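Local atomic coordinates of CD38 molecule (Bos taurus, PDB entry 3KOU), a protein that belongs to the ADP-ribosyl cyclase family and is a glycosylated, disulfide-bonded enzyme with a ligand pocket next to a parallel sheet. Residues Q83-S88 and R166-G171; M104-T109 and V152-F157; V186-L191 and K222-G227. One frame throughout, in Å; residues are numbered along the deposited sequence.

Contact 1. Residues Q83-S88 and R166-G171; sequences QQVFWS and RVVLNG. With 2NF ([[(2R,3S,4R,5R)-5-(6-aminopurin-9-yl)-3,4-dihydroxyoxolan-2-yl]methoxy-hydroxyphosphoryl] [(2R,3S,4R,5R)-5-(3-carbamoylpyridin-1-ium-1yl)- 3-fluoro-,4- hydroxyoxolan-2-yl]methyl phosphate), chain E; NAG (2-acetamido-2-deoxy-beta-D-glucopyranose), chain C.
R166 opens the pairing of two parallel strands by bonding to both sides of V85. Its N donates to Q84 O at 3.1 Å, in the carbonyl plane and nearly straight. Its O takes the N-H of F86 at 2.8 Å, again in plane. The R166 side chain bends at CG, and its NH1 is held by Y97. V167 comes next, on the same face of the sheet as F86. Its CG2 lies anti to the backbone N and packs against F86 CB at 3.7 Å. The F86 ring leads away from this strand toward F157; 2NF O3D and R166 O lie at its edge. V168 N donates to F86 O at 3.0 Å, with the donor tilted 33° from the carbonyl plane. V168 shares the other face with V85 and W87. W87 CG stands between its own backbone N and carbonyl carbon (chi1 60°), which brings one face of the indole against the ligand: 2NF C5D lies 3.9 Å above the ring plane, toward the rim. W87 N points out of the pair and donates to 2NF O3D at 2.8 Å. Beyond this point the strands part. S88 N reaches V168 O only weakly, although L169 CD2 still touches S88 CB. S88 OG donates to 2NF O1N at 2.8 Å. At N170 a water replaces the direct bond, donating to S88 O and accepting from N170 N. N170 ND2 is covalently bonded to the NAG, and OD1 accepts from S172 N. Strand 85-88 is the outermost on its side of the four-stranded parallel sheet; 164-170 lies between it and 196-203. Helix 91-101 packs on the face of V85 and V168, and helix 182-187 on that of F86 and V167.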
loop_
_atom_site.group_PDB
_atom_site.type_symbol
_atom_site.label_atom_id
_atom_site.label_comp_id
_atom_site.label_asym_id
_atom_site.label_seq_id
_atom_site.Cartn_x
_atom_site.Cartn_y
_atom_site.Cartn_z
ATOM N N GLN A 83 11.751 9.817 -2.846
ATOM C CA GLN A 83 11.962 8.378 -3.046
ATOM C C GLN A 83 10.671 7.545 -3.078
ATOM O O GLN A 83 10.710 6.329 -3.210
ATOM C CB GLN A 83 12.948 7.818 -2.011
ATOM C CG GLN A 83 14.374 8.361 -2.211
ATOM C CD GLN A 83 15.306 8.073 -1.046
ATOM O OE1 GLN A 83 15.230 7.019 -0.413
ATOM N NE2 GLN A 83 16.208 9.012 -0.770
ATOM N N GLN A 84 9.523 8.199 -2.988
ATOM C CA GLN A 84 8.279 7.437 -2.822
ATOM C C GLN A 84 7.604 7.028 -4.145
ATOM O O GLN A 84 7.539 7.803 -5.101
ATOM C CB GLN A 84 7.315 8.246 -1.956
ATOM C CG GLN A 84 6.103 7.483 -1.424
ATOM C CD GLN A 84 5.424 8.251 -0.284
ATOM O OE1 GLN A 84 6.052 9.084 0.377
ATOM N NE2 GLN A 84 4.165 7.958 -0.043
ATOM N N VAL A 85 7.083 5.810 -4.177
ATOM C CA VAL A 85 6.443 5.248 -5.363
ATOM C C VAL A 85 5.071 4.688 -5.017
ATOM O O VAL A 85 4.943 3.874 -4.104
ATOM C CB VAL A 85 7.298 4.120 -5.973
ATOM C CG1 VAL A 85 6.554 3.445 -7.140
ATOM C CG2 VAL A 85 8.653 4.686 -6.404
ATOM N N PHE A 86 4.051 5.148 -5.739
ATOM C CA PHE A 86 2.708 4.588 -5.685
ATOM C C PHE A 86 2.525 3.638 -6.874
ATOM O O PHE A 86 3.266 3.714 -7.858
ATOM C CB PHE A 86 1.644 5.716 -5.756
ATOM C CG PHE A 86 1.681 6.656 -4.582
ATOM C CD1 PHE A 86 0.965 6.379 -3.424
ATOM C CD2 PHE A 86 2.451 7.805 -4.627
ATOM C CE1 PHE A 86 1.012 7.242 -2.341
ATOM C CE2 PHE A 86 2.496 8.676 -3.543
ATOM C CZ PHE A 86 1.776 8.401 -2.413
ATOM N N TRP A 87 1.536 2.751 -6.785
ATOM C CA TRP A 87 1.204 1.826 -7.872
ATOM C C TRP A 87 -0.278 1.453 -7.819
ATOM O O TRP A 87 -0.910 1.548 -6.769
ATOM C CB TRP A 87 2.064 0.559 -7.814
ATOM C CG TRP A 87 1.911 -0.219 -6.541
ATOM C CD1 TRP A 87 2.664 -0.094 -5.405
ATOM C CD2 TRP A 87 0.959 -1.248 -6.276
ATOM N NE1 TRP A 87 2.232 -0.983 -4.445
ATOM C CE2 TRP A 87 1.185 -1.699 -4.957
ATOM C CE3 TRP A 87 -0.069 -1.834 -7.027
ATOM C CZ2 TRP A 87 0.427 -2.703 -4.377
ATOM C CZ3 TRP A 87 -0.815 -2.830 -6.444
ATOM C CH2 TRP A 87 -0.561 -3.259 -5.134
ATOM N N SER A 88 -0.839 1.055 -8.959
ATOM C CA SER A 88 -2.222 0.568 -9.011
ATOM C C SER A 88 -2.342 -0.354 -10.231
ATOM O O SER A 88 -2.084 0.085 -11.350
ATOM C CB SER A 88 -3.191 1.767 -9.124
ATOM O OG SER A 88 -4.528 1.404 -8.774
ATOM N N ARG A 166 6.363 9.337 -7.488
ATOM C CA ARG A 166 6.073 8.671 -8.767
ATOM C C ARG A 166 4.917 7.690 -8.622
ATOM O O ARG A 166 4.709 7.131 -7.530
ATOM C CB ARG A 166 7.309 7.937 -9.326
ATOM C CG ARG A 166 8.505 8.822 -9.635
ATOM C CD ARG A 166 9.590 8.640 -8.595
ATOM N NE ARG A 166 10.639 9.652 -8.699
ATOM C CZ ARG A 166 11.738 9.512 -9.431
ATOM N NH1 ARG A 166 11.937 8.403 -10.128
ATOM N NH2 ARG A 166 12.641 10.483 -9.470
ATOM N N VAL A 167 4.141 7.506 -9.697
ATOM C CA VAL A 167 3.131 6.443 -9.746
ATOM C C VAL A 167 3.241 5.586 -11.018
ATOM O O VAL A 167 3.413 6.116 -12.126
ATOM C CB VAL A 167 1.685 6.963 -9.551
ATOM C CG1 VAL A 167 1.260 7.819 -10.724
ATOM C CG2 VAL A 167 0.733 5.789 -9.383
ATOM N N VAL A 168 3.206 4.262 -10.846
ATOM C CA VAL A 168 3.252 3.328 -11.981
ATOM C C VAL A 168 1.838 2.821 -12.259
ATOM O O VAL A 168 1.227 2.171 -11.409
ATOM C CB VAL A 168 4.194 2.139 -11.699
ATOM C CG1 VAL A 168 4.330 1.250 -12.951
ATOM C CG2 VAL A 168 5.571 2.660 -11.235
ATOM N N LEU A 169 1.318 3.143 -13.438
ATOM C CA LEU A 169 -0.023 2.719 -13.814
ATOM C C LEU A 169 0.012 1.804 -15.015
ATOM O O LEU A 169 1.008 1.732 -15.737
ATOM C CB LEU A 169 -0.916 3.928 -14.109
ATOM C CG LEU A 169 -1.004 4.887 -12.906
ATOM C CD1 LEU A 169 -1.695 6.209 -13.286
ATOM C CD2 LEU A 169 -1.727 4.221 -11.727
ATOM N N ASN A 170 -1.111 1.145 -15.241
ATOM C CA ASN A 170 -1.210 0.093 -16.232
ATOM C C ASN A 170 -1.826 0.570 -17.532
ATOM O O ASN A 170 -3.048 0.680 -17.634
ATOM C CB ASN A 170 -2.090 -0.992 -15.677
ATOM C CG ASN A 170 -1.912 -2.267 -16.397
ATOM O OD1 ASN A 170 -1.802 -2.313 -17.625
ATOM N ND2 ASN A 170 -1.858 -3.321 -15.643
ATOM N N GLY A 171 -0.989 0.822 -18.532
ATOM C CA GLY A 171 -1.474 1.289 -19.822
ATOM C C GLY A 171 -2.163 0.222 -20.659
ATOM O O GLY A 171 -2.657 0.509 -21.755
HETATM C C1D 2NF E . -1.567 2.155 -1.545
HETATM C C2D 2NF E . -0.194 2.115 -2.188
HETATM F F2D 2NF E . 0.724 2.938 -1.760
HETATM C C3D 2NF E . -0.457 1.922 -3.662
HETATM O O3D 2NF E . 0.146 2.903 -4.395
HETATM O O4D 2NF E . -2.441 1.606 -2.499
HETATM C C4D 2NF E . -1.964 1.661 -3.773
HETATM C C5D 2NF E . -2.398 0.483 -4.593
HETATM O O5D 2NF E . -3.592 -0.217 -4.280
HETATM P PN 2NF E . -4.680 -0.182 -5.378
HETATM O O1N 2NF E . -4.522 1.127 -5.938
HETATM O O2N 2NF E . -5.903 -0.515 -4.806
HETATM O O3 2NF E . -4.153 -1.184 -6.438
HETATM P PA 2NF E . -4.792 -2.535 -6.909
HETATM O O1A 2NF E . -6.074 -2.291 -7.331
HETATM O O2A 2NF E . -4.807 -3.323 -5.705
HETATM O O5B 2NF E . -3.948 -3.087 -7.930
HETATM C C1 NAG C . -1.804 -4.772 -16.573
HETATM C C2 NAG C . -0.461 -5.431 -16.225
HETATM C C3 NAG C . -0.522 -6.931 -16.568
HETATM C C4 NAG C . -1.793 -7.632 -16.070
HETATM C C5 NAG C . -3.017 -6.799 -16.438
HETATM C C6 NAG C . -4.332 -7.368 -15.873
HETATM C C7 NAG C . 1.535 -4.002 -16.339
HETATM C C8 NAG C . 2.486 -3.272 -17.237
HETATM N N2 NAG C . 0.650 -4.809 -16.954
HETATM O O3 NAG C . 0.640 -7.590 -16.104
HETATM O O4 NAG C . -1.897 -8.939 -16.658
HETATM O O5 NAG C . -2.835 -5.494 -15.913
HETATM O O6 NAG C . -4.218 -7.585 -14.480
HETATM O O7 NAG C . 1.595 -3.857 -15.115
HETATM O O HOH W 1 -3.210 1.198 -13.465
#

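Contact 2. Residues M104-T109 and V152-F157. With 2NF ([[(2R,3S,4R,5R)-5-(6-aminopurin-9-yl)-3,4-dihydroxyoxolan-2-yl]methoxy-hydroxyphosphoryl] [(2R,3S,4R,5R)-5-(3-carbamoylpyridin-1-ium-1yl)- 3-fluoro-,4- hydroxyoxolan-2-yl]methyl phosphate), chain E.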
loop_
_atom_site.group_PDB
_atom_site.type_symbol
_atom_site.label_atom_id
_atom_site.label_comp_id
_atom_site.label_asym_id
_atom_site.label_seq_id
_atom_site.Cartn_x
_atom_site.Cartn_y
_atom_site.Cartn_z
ATOM N N MET A 104 11.058 3.423 -2.769
ATOM C CA MET A 104 10.168 2.704 -1.850
ATOM C C MET A 104 8.674 2.810 -2.152
ATOM O O MET A 104 8.122 3.908 -2.174
ATOM C CB MET A 104 10.396 3.186 -0.414
ATOM C CG MET A 104 11.869 3.133 0.007
ATOM S SD MET A 104 12.129 3.743 1.685
ATOM C CE MET A 104 11.238 2.469 2.535
ATOM N N THR A 105 8.041 1.652 -2.327
ATOM C CA THR A 105 6.580 1.501 -2.322
ATOM C C THR A 105 6.106 1.325 -0.886
ATOM O O THR A 105 6.921 1.210 0.034
ATOM C CB THR A 105 6.170 0.248 -3.100
ATOM O OG1 THR A 105 6.706 -0.926 -2.441
ATOM C CG2 THR A 105 6.709 0.328 -4.524
ATOM N N LEU A 106 4.794 1.297 -0.697
ATOM C CA LEU A 106 4.216 1.067 0.622
ATOM C C LEU A 106 4.770 -0.240 1.190
ATOM O O LEU A 106 5.059 -0.333 2.380
ATOM C CB LEU A 106 2.679 1.025 0.521
ATOM C CG LEU A 106 1.930 0.900 1.848
ATOM C CD1 LEU A 106 2.248 2.067 2.829
ATOM C CD2 LEU A 106 0.427 0.763 1.605
ATOM N N GLU A 107 4.960 -1.221 0.313
ATOM C CA GLU A 107 5.412 -2.546 0.719
ATOM C C GLU A 107 6.882 -2.543 1.163
ATOM O O GLU A 107 7.380 -3.549 1.703
ATOM C CB GLU A 107 5.139 -3.587 -0.403
ATOM C CG GLU A 107 3.666 -3.933 -0.608
ATOM C CD GLU A 107 2.861 -2.819 -1.341
ATOM O OE1 GLU A 107 3.474 -1.989 -2.034
ATOM O OE2 GLU A 107 1.626 -2.785 -1.197
ATOM N N ASP A 108 7.563 -1.418 0.951
ATOM C CA ASP A 108 8.935 -1.212 1.399
ATOM C C ASP A 108 9.054 -0.406 2.701
ATOM O O ASP A 108 10.160 -0.146 3.165
ATOM C CB ASP A 108 9.775 -0.541 0.302
ATOM C CG ASP A 108 9.853 -1.377 -0.963
ATOM O OD1 ASP A 108 10.095 -2.591 -0.846
ATOM O OD2 ASP A 108 9.684 -0.827 -2.075
ATOM N N THR A 109 7.939 0.063 3.256
ATOM C CA THR A 109 7.995 0.673 4.584
ATOM C C THR A 109 8.082 -0.461 5.591
ATOM O O THR A 109 7.845 -1.612 5.225
ATOM C CB THR A 109 6.740 1.507 4.916
ATOM O OG1 THR A 109 5.577 0.657 4.940
ATOM C CG2 THR A 109 6.557 2.634 3.870
ATOM N N VAL A 152 -5.739 2.498 6.116
ATOM C CA VAL A 152 -5.187 3.518 6.992
ATOM C C VAL A 152 -3.673 3.671 6.763
ATOM O O VAL A 152 -3.151 4.789 6.836
ATOM C CB VAL A 152 -5.546 3.290 8.494
ATOM C CG1 VAL A 152 -4.968 1.986 9.022
ATOM C CG2 VAL A 152 -5.051 4.456 9.326
ATOM N N LEU A 153 -2.974 2.560 6.488
ATOM C CA LEU A 153 -1.536 2.635 6.172
ATOM C C LEU A 153 -1.329 3.451 4.893
ATOM O O LEU A 153 -0.450 4.342 4.841
ATOM C CB LEU A 153 -0.873 1.247 6.032
ATOM C CG LEU A 153 0.663 1.285 6.194
ATOM C CD1 LEU A 153 1.043 1.530 7.678
ATOM C CD2 LEU A 153 1.331 0.003 5.656
ATOM N N SER A 154 -2.167 3.175 3.895
ATOM C CA SER A 154 -2.126 3.877 2.612
ATOM C C SER A 154 -2.380 5.360 2.761
ATOM O O SER A 154 -1.732 6.176 2.099
ATOM C CB SER A 154 -3.146 3.276 1.636
ATOM O OG SER A 154 -2.774 1.941 1.260
ATOM N N GLU A 155 -3.322 5.721 3.623
ATOM C CA GLU A 155 -3.609 7.132 3.851
ATOM C C GLU A 155 -2.431 7.871 4.491
ATOM O O GLU A 155 -2.069 8.957 4.046
ATOM C CB GLU A 155 -4.899 7.339 4.670
ATOM C CG GLU A 155 -5.076 8.793 5.086
ATOM C CD GLU A 155 -6.374 9.060 5.828
ATOM O OE1 GLU A 155 -7.035 8.098 6.265
ATOM O OE2 GLU A 155 -6.734 10.245 5.980
ATOM N N ARG A 156 -1.830 7.290 5.528
ATOM C CA ARG A 156 -0.695 7.929 6.182
ATOM C C ARG A 156 0.507 8.061 5.248
ATOM O O ARG A 156 1.161 9.095 5.240
ATOM C CB ARG A 156 -0.306 7.211 7.484
ATOM C CG ARG A 156 -1.451 7.080 8.481
ATOM C CD ARG A 156 -1.636 8.366 9.290
ATOM N NE ARG A 156 -0.398 8.748 9.969
ATOM C CZ ARG A 156 -0.116 8.459 11.239
ATOM N NH1 ARG A 156 -0.985 7.784 11.978
ATOM N NH2 ARG A 156 1.039 8.842 11.772
ATOM N N PHE A 157 0.785 7.010 4.471
ATOM C CA PHE A 157 1.832 7.003 3.432
ATOM C C PHE A 157 1.645 8.190 2.458
ATOM O O PHE A 157 2.596 8.960 2.170
ATOM C CB PHE A 157 1.704 5.648 2.710
ATOM C CG PHE A 157 2.706 5.373 1.608
ATOM C CD1 PHE A 157 4.055 5.209 1.871
ATOM C CD2 PHE A 157 2.255 5.150 0.311
ATOM C CE1 PHE A 157 4.954 4.885 0.841
ATOM C CE2 PHE A 157 3.140 4.814 -0.723
ATOM C CZ PHE A 157 4.488 4.673 -0.459
HETATM C C1D 2NF E . -1.567 2.155 -1.545
HETATM C C2D 2NF E . -0.194 2.115 -2.188
HETATM F F2D 2NF E . 0.724 2.938 -1.760
HETATM C C3D 2NF E . -0.457 1.922 -3.662
HETATM O O3D 2NF E . 0.146 2.903 -4.395
HETATM O O4D 2NF E . -2.441 1.606 -2.499
HETATM C C4D 2NF E . -1.964 1.661 -3.773
HETATM C C5D 2NF E . -2.398 0.483 -4.593
HETATM O O5D 2NF E . -3.592 -0.217 -4.280
HETATM P PN 2NF E . -4.680 -0.182 -5.378
HETATM O O1N 2NF E . -4.522 1.127 -5.938
HETATM O O2N 2NF E . -5.903 -0.515 -4.806
HETATM O O3 2NF E . -4.153 -1.184 -6.438
HETATM P PA 2NF E . -4.792 -2.535 -6.909
HETATM O O1A 2NF E . -6.074 -2.291 -7.331
HETATM O O2A 2NF E . -4.807 -3.323 -5.705
HETATM O O5B 2NF E . -3.948 -3.087 -7.930
#
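L106 and F157 form the tight part of this contact. L106 CG is anti to the backbone N (chi1 -175°), and this sends the branched end across the F157 ring. CD1 lies over the ring face, 4.0 Å from its centroid and 28° off the normal, a CH-pi contact. The same methyl meets L153 CD2 at 3.6 Å, so it is wedged between two residues one helical turn apart. The other methyl, CD2, touches S154 OG at 3.4 Å. The ring also reaches the loop backbone, with F157 CZ 3.4 Å from L106 N.

The periphery is looser. T109 CG2 comes obliquely to F157 CE1 at 4.1 Å. M104 is partly exposed, and its O merely approaches the ring edge.

The loop is braced from within. L106 O accepts from both T109 N and T109 OG1, the hydroxyl bond being 2.8 Å long and in the carbonyl plane. D108 OD2 takes T105 N on its anti side. T109 is also the N-cap of the following helix, through G112 N. These bonds help fix the turn that presents L106.

The interface itself is apolar, but it borders the ligand. F157 CE2 lies 3.2 Å from 2NF F2D, and L106 CB is also near the fluorine. S154 OG, bonded to W150 O and weakly bonded to E187 OE2, stands close to 2NF C1D. The contact thus forms an apolar wall of the pocket with one hydroxyl beside the sugar carbon.

Contact 3. Residues V186-L191 and K222-G227; sequences VEAPNL and KSILDG. With 2NF ([[(2R,3S,4R,5R)-5-(6-aminopurin-9-yl)-3,4-dihydroxyoxolan-2-yl]methoxy-hydroxyphosphoryl] [(2R,3S,4R,5R)-5-(3-carbamoylpyridin-1-ium-1yl)- 3-fluoro-,4- hydroxyoxolan-2-yl]methyl phosphate), chain E.
I224 and L225 of helix 216-227 meet A188, P189 and L191 through apolar contacts. I224 makes most of the contact. With chi1 at -64°, CG1 is anti to the carbonyl carbon and CG2 anti to the backbone N, and the CG2 methyl meets A188 and P189. It lies 4.0 Å from both A188 O and P189 CA. A188 CB is 4.2 Å and P189 CG 4.3 Å from I224 CG2. The methyl therefore rests on backbone as much as on side chains. The second apolar touch is between two leucines. L191 CD2 and L225 CD2 meet at 4.0 Å, and the side chains cross at a slant. L225 also packs on F232 of strand 231-239, and L191 on F86 of strand 85-88.

Hydrogen bonds between the two segments are absent; the backbone bonds are local. N190 N donates to E187 O at 3.1 Å, and L191 N makes a weak bond to A188 O. These keep residues 188-191 coiled. Outside the segments, R228 bonds to L191 O.

The salt bridge lies away from the interface. K222 NZ pairs with D226 one turn later, meeting OD2 on its syn lone pair. Both residues are exposed.

One covalent bond involves the ligand. E187 OE2 is joined to 2NF C1D at 1.6 Å. Beyond CG the E187 chain is extended, carrying its carboxylate away from I224 and L225 to the sugar.

The chemistry is divided accordingly. Aliphatic side chains pack residues 188-191 against the helix, solvent-facing charges bridge within the helix, and the E187 carboxylate is bonded to the ligand.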
loop_
_atom_site.group_PDB
_atom_site.type_symbol
_atom_site.label_atom_id
_atom_site.label_comp_id
_atom_site.label_asym_id
_atom_site.label_seq_id
_atom_site.Cartn_x
_atom_site.Cartn_y
_atom_site.Cartn_z
ATOM N N VAL A 186 -7.983 6.804 -1.795
ATOM C CA VAL A 186 -7.374 7.060 -0.506
ATOM C C VAL A 186 -6.079 7.827 -0.685
ATOM O O VAL A 186 -5.794 8.762 0.070
ATOM C CB VAL A 186 -7.086 5.733 0.213
ATOM C CG1 VAL A 186 -6.271 5.964 1.486
ATOM C CG2 VAL A 186 -8.402 4.996 0.513
ATOM N N GLU A 187 -5.286 7.431 -1.679
ATOM C CA GLU A 187 -3.940 7.985 -1.789
ATOM C C GLU A 187 -3.876 9.339 -2.479
ATOM O O GLU A 187 -3.449 10.317 -1.864
ATOM C CB GLU A 187 -2.956 6.976 -2.392
ATOM C CG GLU A 187 -2.736 5.818 -1.429
ATOM C CD GLU A 187 -2.106 4.597 -2.047
ATOM O OE1 GLU A 187 -1.902 4.546 -3.272
ATOM O OE2 GLU A 187 -1.816 3.659 -1.263
ATOM N N ALA A 188 -4.325 9.392 -3.729
ATOM C CA ALA A 188 -4.322 10.641 -4.490
ATOM C C ALA A 188 -5.049 11.785 -3.747
ATOM O O ALA A 188 -4.539 12.899 -3.672
ATOM C CB ALA A 188 -4.897 10.406 -5.910
ATOM N N PRO A 189 -6.233 11.509 -3.181
ATOM C CA PRO A 189 -6.987 12.568 -2.494
ATOM C C PRO A 189 -6.374 13.045 -1.178
ATOM O O PRO A 189 -6.743 14.123 -0.709
ATOM C CB PRO A 189 -8.382 11.941 -2.268
ATOM C CG PRO A 189 -8.496 10.861 -3.313
ATOM C CD PRO A 189 -7.058 10.318 -3.435
ATOM N N ASN A 190 -5.451 12.278 -0.599
ATOM C CA ASN A 190 -4.794 12.668 0.640
ATOM C C ASN A 190 -3.317 13.044 0.456
ATOM O O ASN A 190 -2.576 13.214 1.424
ATOM C CB ASN A 190 -4.954 11.554 1.685
ATOM C CG ASN A 190 -6.394 11.407 2.149
ATOM O OD1 ASN A 190 -7.065 10.394 1.880
ATOM N ND2 ASN A 190 -6.889 12.430 2.834
ATOM N N LEU A 191 -2.894 13.193 -0.792
ATOM C CA LEU A 191 -1.512 13.559 -1.066
ATOM C C LEU A 191 -1.191 14.916 -0.449
ATOM O O LEU A 191 -1.943 15.881 -0.614
ATOM C CB LEU A 191 -1.277 13.592 -2.575
ATOM C CG LEU A 191 0.080 13.226 -3.155
ATOM C CD1 LEU A 191 0.719 12.027 -2.439
ATOM C CD2 LEU A 191 -0.129 12.940 -4.628
ATOM N N LYS A 222 -5.961 13.955 -12.868
ATOM C CA LYS A 222 -5.407 15.305 -12.916
ATOM C C LYS A 222 -6.294 16.289 -12.167
ATOM O O LYS A 222 -5.810 17.199 -11.530
ATOM C CB LYS A 222 -5.203 15.791 -14.349
ATOM C CG LYS A 222 -4.489 17.150 -14.386
ATOM C CD LYS A 222 -4.625 17.847 -15.729
ATOM C CE LYS A 222 -3.829 19.149 -15.763
ATOM N NZ LYS A 222 -4.460 20.204 -14.926
ATOM N N SER A 223 -7.603 16.104 -12.256
ATOM C CA SER A 223 -8.526 16.992 -11.551
ATOM C C SER A 223 -8.333 16.936 -10.023
ATOM O O SER A 223 -8.304 17.970 -9.352
ATOM C CB SER A 223 -9.968 16.663 -11.936
ATOM O OG SER A 223 -10.882 17.492 -11.240
ATOM N N ILE A 224 -8.190 15.726 -9.486
ATOM C CA ILE A 224 -7.916 15.520 -8.070
ATOM C C ILE A 224 -6.634 16.217 -7.645
ATOM O O ILE A 224 -6.593 16.898 -6.614
ATOM C CB ILE A 224 -7.795 14.012 -7.722
ATOM C CG1 ILE A 224 -9.117 13.286 -7.971
ATOM C CG2 ILE A 224 -7.384 13.811 -6.283
ATOM C CD1 ILE A 224 -8.968 11.790 -8.000
ATOM N N LEU A 225 -5.579 16.042 -8.431
ATOM C CA LEU A 225 -4.306 16.669 -8.111
ATOM C C LEU A 225 -4.352 18.205 -8.179
ATOM O O LEU A 225 -3.755 18.880 -7.337
ATOM C CB LEU A 225 -3.191 16.118 -9.009
ATOM C CG LEU A 225 -3.032 14.593 -8.931
ATOM C CD1 LEU A 225 -1.962 14.160 -9.909
ATOM C CD2 LEU A 225 -2.684 14.159 -7.517
ATOM N N ASP A 226 -5.047 18.747 -9.176
ATOM C CA ASP A 226 -5.241 20.195 -9.254
ATOM C C ASP A 226 -5.849 20.671 -7.926
ATOM O O ASP A 226 -5.482 21.717 -7.390
ATOM C CB ASP A 226 -6.194 20.560 -10.396
ATOM C CG ASP A 226 -5.560 20.425 -11.775
ATOM O OD1 ASP A 226 -4.323 20.321 -11.889
ATOM O OD2 ASP A 226 -6.317 20.414 -12.766
ATOM N N GLY A 227 -6.786 19.893 -7.404
ATOM C CA GLY A 227 -7.439 20.212 -6.145
ATOM C C GLY A 227 -6.513 20.164 -4.945
ATOM O O GLY A 227 -6.736 20.867 -3.956
HETATM C C1D 2NF E . -1.567 2.155 -1.545
HETATM C C2D 2NF E . -0.194 2.115 -2.188
HETATM F F2D 2NF E . 0.724 2.938 -1.760
HETATM C C3D 2NF E . -0.457 1.922 -3.662
HETATM O O3D 2NF E . 0.146 2.903 -4.395
HETATM O O4D 2NF E . -2.441 1.606 -2.499
HETATM C C4D 2NF E . -1.964 1.661 -3.773
HETATM C C5D 2NF E . -2.398 0.483 -4.593
HETATM O O5D 2NF E . -3.592 -0.217 -4.280
HETATM P PN 2NF E . -4.680 -0.182 -5.378
HETATM O O1N 2NF E . -4.522 1.127 -5.938
HETATM O O2N 2NF E . -5.903 -0.515 -4.806
HETATM O O3 2NF E . -4.153 -1.184 -6.438
HETATM P PA 2NF E . -4.792 -2.535 -6.909
HETATM O O1A 2NF E . -6.074 -2.291 -7.331
HETATM O O2A 2NF E . -4.807 -3.323 -5.705
HETATM O O5B 2NF E . -3.948 -3.087 -7.930
#

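Overall arrangement
All three contacts are largely buried. Contact 2 lies nearest the centre of the chain; contact 3 lies farthest from it and includes the partly exposed P189 and I224. Contact 1 is held by backbone bonds between strands, whereas contacts 2 and 3 rest on apolar side chains. Contact 2 is nested in the chain between the segments of contact 1, and contact 3 follows both. F86 connects them: its ring meets F157 of contact 2 edge-to-face, and also packs on E187 and L191 of contact 3. Q84 NE2 probably bonds F157 O, and W87 NE1 probably bonds E107. All three contacts touch 2NF, each through different groups.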